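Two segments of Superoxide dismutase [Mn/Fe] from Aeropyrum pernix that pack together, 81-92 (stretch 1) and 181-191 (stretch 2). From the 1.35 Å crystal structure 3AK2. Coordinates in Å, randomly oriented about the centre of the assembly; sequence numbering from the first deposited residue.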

# COMPACT_ATOMS: atom_id res chain seq x y z
N ILE A 81 -15.80 12.68 -10.69
CA ILE A 81 -15.63 14.02 -10.12
C ILE A 81 -14.68 14.86 -10.98
O ILE A 81 -14.92 16.04 -11.22
N PHE A 82 -13.61 14.22 -11.47
CA PHE A 82 -12.56 14.89 -12.26
C PHE A 82 -13.09 15.64 -13.48
O PHE A 82 -12.72 16.80 -13.70
N TRP A 83 -13.97 15.01 -14.27
CA TRP A 83 -14.41 15.66 -15.51
C TRP A 83 -15.17 16.98 -15.28
O TRP A 83 -14.78 18.01 -15.84
N PRO A 84 -16.26 16.97 -14.48
CA PRO A 84 -16.96 18.24 -14.24
C PRO A 84 -16.18 19.24 -13.37
O PRO A 84 -16.54 20.42 -13.33
N ASN A 85 -15.14 18.77 -12.68
CA ASN A 85 -14.19 19.66 -12.00
C ASN A 85 -13.44 20.55 -12.98
O ASN A 85 -12.75 21.49 -12.56
N MET A 86 -13.54 20.25 -14.27
CA MET A 86 -12.88 21.05 -15.31
C MET A 86 -13.92 21.63 -16.26
O MET A 86 -15.06 21.17 -16.30
N ALA A 87 -13.52 22.65 -17.00
CA ALA A 87 -14.38 23.29 -17.99
C ALA A 87 -13.50 23.98 -19.02
O ALA A 87 -12.35 24.32 -18.71
N PRO A 88 -14.02 24.19 -20.25
CA PRO A 88 -13.24 24.90 -21.26
C PRO A 88 -12.75 26.24 -20.72
O PRO A 88 -13.49 26.90 -19.98
N PRO A 89 -11.51 26.64 -21.07
CA PRO A 89 -10.94 27.90 -20.58
C PRO A 89 -11.92 29.06 -20.76
O PRO A 89 -12.52 29.21 -21.83
N GLY A 90 -12.10 29.87 -19.72
CA GLY A 90 -13.14 30.90 -19.70
C GLY A 90 -14.12 30.62 -18.58
O GLY A 90 -14.09 31.27 -17.53
N LYS A 91 -15.00 29.64 -18.80
CA LYS A 91 -15.79 29.07 -17.70
C LYS A 91 -14.83 28.39 -16.73
O LYS A 91 -15.02 28.44 -15.51
N GLY A 92 -13.79 27.77 -17.28
CA GLY A 92 -12.72 27.18 -16.48
C GLY A 92 -11.61 28.17 -16.21
O GLY A 92 -11.41 29.12 -16.97
N SER A 181 4.65 20.94 -14.96
CA SER A 181 4.06 21.82 -15.97
C SER A 181 2.58 21.48 -16.18
O SER A 181 1.76 22.38 -16.33
N TYR A 182 2.25 20.19 -16.18
CA TYR A 182 0.86 19.76 -16.28
C TYR A 182 -0.00 20.35 -15.16
O TYR A 182 -1.06 20.91 -15.43
N VAL A 183 0.47 20.21 -13.92
CA VAL A 183 -0.27 20.70 -12.76
C VAL A 183 -0.47 22.21 -12.82
O VAL A 183 -1.57 22.71 -12.55
N GLU A 184 0.58 22.93 -13.20
CA GLU A 184 0.50 24.38 -13.34
C GLU A 184 -0.54 24.79 -14.39
O GLU A 184 -1.33 25.72 -14.17
N ASN A 185 -0.55 24.08 -15.51
CA ASN A 185 -1.49 24.35 -16.59
C ASN A 185 -2.93 23.98 -16.27
O ASN A 185 -3.87 24.63 -16.74
N TRP A 186 -3.10 22.93 -15.47
CA TRP A 186 -4.43 22.43 -15.10
C TRP A 186 -5.30 23.49 -14.42
O TRP A 186 -6.52 23.50 -14.59
N TRP A 187 -4.68 24.41 -13.67
CA TRP A 187 -5.42 25.49 -13.02
C TRP A 187 -6.26 26.31 -14.00
O TRP A 187 -7.30 26.84 -13.62
N ASN A 188 -5.81 26.38 -15.25
CA ASN A 188 -6.51 27.17 -16.27
C ASN A 188 -7.82 26.56 -16.75
O ASN A 188 -8.58 27.22 -17.48
N VAL A 189 -8.10 25.32 -16.35
CA VAL A 189 -9.36 24.67 -16.71
C VAL A 189 -10.22 24.25 -15.51
O VAL A 189 -11.24 23.58 -15.68
N VAL A 190 -9.83 24.64 -14.30
CA VAL A 190 -10.61 24.31 -13.11
C VAL A 190 -11.98 24.98 -13.15
O VAL A 190 -12.08 26.20 -13.36
N ASN A 191 -13.02 24.18 -12.98
CA ASN A 191 -14.40 24.66 -12.98
C ASN A 191 -14.83 25.02 -11.56
O ASN A 191 -15.41 24.19 -10.84

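Packing of stretch 1 (81-92) against stretch 2 (181-191) in the Mn/Fe superoxide dismutase of Aeropyrum pernix, with 581 Å² buried between them, both sides summed. Each stretch leaves a helix and runs into loop, and the loops meet at a single beta bridge, Met86 with Val190, whose CA atoms lie 4.5 Å apart. Two backbone hydrogen bonds frame it: Asn191 N donates to Asn85 O at 2.7 Å, nearly straight, and Ala87 N donates to Val189 O at 2.8 Å. The CA-H groups fill in around them, with Met86 CA 3.0 Å from Val189 O and Val190 CA 3.6 Å from Asn85 O.

Asn191 leads the polar contacts: it points toward stretch 1 and gives up 102 Å², the most of any residue here. Its chi1 is t, and with chi2 near 3° its amide sends ND2 to Pro84 O, a 3.0 Å hydrogen bond that ties it to the Trp83-Met86 beta turn. The same side chain caps a backbone N just past the stretch, at the start of the next helix, while its CB packs 3.8 Å from Ala87 CB. Lys91, fully extended with all four chi angles t, starts sideways but brings its end nearer, so that CE lies 3.7 Å from Asn191 OD1; this is a contact of the aliphatic chain. Asn188, chi1 m, turns its amide back on its own stretch, where ND2 donates to Asn185 O at 3.1 Å.

Met86 leads the apolar contacts; it leaves its backbone sideways and, with chi angles m, t and m, brings its sulfur against both Trp186 and Val189. SD is 3.7 Å from Trp186 NE1 and meets that ring at its edge, 4.6 Å from SD to the centroid of the five-membered ring; Val189 CG2 is 3.9 Å from the same SD. Trp186 and Phe82, both chi1 t, each start sideways and reach inward with their ends, bringing Phe82 CE1 to 3.9 Å from Trp186 NE1. Tyr182, also t, adds its OH 3.8 Å from Phe82 CZ, a packing contact. Val189, chi1 m, has CG2 against the methionine and CG1 against the proline ring, 4.1 Å from Pro89 CD. Val190, chi1 t, points away from stretch 1.

Gly92, with no side chain, brings its CA to 3.3 Å from Val190 O. A CB here would point toward stretch 2, falling 2.9 Å from Val189 O and only 2.2 Å from Ala87 O, so the close approach depends on the absence of a side chain.

Three waters join the stretches. Water 1 accepts from Trp186 NE1 at 3.0 Å and donates weakly to Phe82 O at 3.4 Å, satisfying the indole nitrogen beside the sulfur. Water 2 lies 2.7 Å from both Lys91 O and Asn191 OD1. Water 3 accepts from Lys91 NZ at 3.1 Å and from Asn191 ND2 at 3.0 Å, linking the lysine ammonium to the asparagine amide.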

# COMPACT_ATOMS: atom_id res chain seq x y z
CB ILE A 81 -15.14 13.93 -8.66
CG1 ILE A 81 -16.16 13.17 -7.80
CG2 ILE A 81 -14.88 15.33 -8.09
CD1 ILE A 81 -15.65 12.80 -6.41
CB PHE A 82 -11.51 13.85 -12.67
CG PHE A 82 -10.32 14.41 -13.40
CD1 PHE A 82 -9.52 15.40 -12.83
CD2 PHE A 82 -9.96 13.90 -14.65
CE1 PHE A 82 -8.41 15.90 -13.52
CE2 PHE A 82 -8.85 14.39 -15.34
CZ PHE A 82 -8.07 15.39 -14.77
CB TRP A 83 -15.22 14.72 -16.41
CG TRP A 83 -14.65 13.35 -16.63
CD1 TRP A 83 -15.29 12.17 -16.42
CD2 TRP A 83 -13.35 13.02 -17.14
NE1 TRP A 83 -14.48 11.12 -16.75
CE2 TRP A 83 -13.28 11.61 -17.21
CE3 TRP A 83 -12.24 13.77 -17.56
CZ2 TRP A 83 -12.15 10.93 -17.66
CZ3 TRP A 83 -11.12 13.09 -18.01
CH2 TRP A 83 -11.08 11.69 -18.05
CB PRO A 84 -18.25 17.81 -13.54
CG PRO A 84 -17.92 16.50 -12.90
CD PRO A 84 -16.94 15.84 -13.82
CB ASN A 85 -13.14 18.86 -11.22
CG ASN A 85 -13.55 18.51 -9.79
OD1 ASN A 85 -12.81 17.79 -9.12
ND2 ASN A 85 -14.68 19.02 -9.31
CB MET A 86 -11.86 20.21 -16.09
CG MET A 86 -10.74 19.67 -15.22
SD MET A 86 -9.48 18.73 -16.10
CE MET A 86 -10.41 17.28 -16.61
CB ALA A 87 -15.31 24.30 -17.32
CB PRO A 88 -14.25 25.11 -22.39
CG PRO A 88 -15.22 24.01 -22.24
CD PRO A 88 -15.34 23.79 -20.76
CB PRO A 89 -9.70 28.10 -21.44
CG PRO A 89 -9.33 26.74 -21.93
CD PRO A 89 -10.58 25.92 -21.97
CB LYS A 91 -16.82 28.06 -18.22
CG LYS A 91 -17.67 27.45 -17.11
CD LYS A 91 -18.59 26.35 -17.61
CE LYS A 91 -19.28 25.67 -16.44
NZ LYS A 91 -20.27 24.65 -16.88
CB SER A 181 4.82 21.74 -17.28
OG SER A 181 4.23 22.57 -18.26
CB TYR A 182 0.76 18.24 -16.30
CG TYR A 182 -0.61 17.68 -15.95
CD1 TYR A 182 -1.71 17.88 -16.79
CD2 TYR A 182 -0.79 16.92 -14.80
CE1 TYR A 182 -2.96 17.36 -16.48
CE2 TYR A 182 -2.04 16.38 -14.48
CZ TYR A 182 -3.11 16.60 -15.33
OH TYR A 182 -4.36 16.08 -15.03
CB VAL A 183 0.43 20.29 -11.44
CG1 VAL A 183 -0.21 20.97 -10.23
CG2 VAL A 183 0.44 18.77 -11.27
CB GLU A 184 1.87 24.97 -13.68
CG GLU A 184 2.88 24.93 -12.52
CD GLU A 184 2.43 25.75 -11.31
OE1 GLU A 184 1.84 26.83 -11.50
OE2 GLU A 184 2.69 25.30 -10.18
CB ASN A 185 -1.02 23.68 -17.88
CG ASN A 185 -0.04 24.52 -18.66
OD1 ASN A 185 -0.43 25.49 -19.31
ND2 ASN A 185 1.23 24.16 -18.59
CB TRP A 186 -4.28 21.19 -14.22
CG TRP A 186 -5.53 20.69 -13.55
CD1 TRP A 186 -6.47 19.86 -14.08
CD2 TRP A 186 -5.94 20.98 -12.21
NE1 TRP A 186 -7.46 19.62 -13.15
CE2 TRP A 186 -7.16 20.29 -12.00
CE3 TRP A 186 -5.40 21.75 -11.17
CZ2 TRP A 186 -7.84 20.35 -10.78
CZ3 TRP A 186 -6.09 21.81 -9.96
CH2 TRP A 186 -7.29 21.11 -9.78
CB TRP A 187 -4.48 26.40 -12.24
CG TRP A 187 -3.88 25.71 -11.06
CD1 TRP A 187 -2.62 25.20 -10.97
CD2 TRP A 187 -4.52 25.43 -9.82
NE1 TRP A 187 -2.43 24.62 -9.74
CE2 TRP A 187 -3.58 24.75 -9.01
CE3 TRP A 187 -5.79 25.69 -9.30
CZ2 TRP A 187 -3.87 24.33 -7.71
CZ3 TRP A 187 -6.09 25.27 -8.00
CH2 TRP A 187 -5.13 24.60 -7.23
CB ASN A 188 -5.57 27.43 -17.45
CG ASN A 188 -4.38 28.25 -17.05
OD1 ASN A 188 -4.51 29.41 -16.67
ND2 ASN A 188 -3.19 27.66 -17.14
CB VAL A 189 -9.15 23.45 -17.68
CG1 VAL A 189 -8.53 23.90 -19.00
CG2 VAL A 189 -8.31 22.35 -17.02
CB VAL A 190 -9.89 24.68 -11.79
CG1 VAL A 190 -10.81 24.51 -10.59
CG2 VAL A 190 -8.64 23.84 -11.63
CB ASN A 191 -15.31 23.58 -13.57
CG ASN A 191 -16.74 24.03 -13.73
OD1 ASN A 191 -17.09 25.18 -13.44
ND2 ASN A 191 -17.59 23.12 -14.19
O HOH W 1 -10.13 18.44 -12.29
O HOH W 2 -16.55 27.83 -13.31
O HOH W 3 -20.53 23.80 -13.93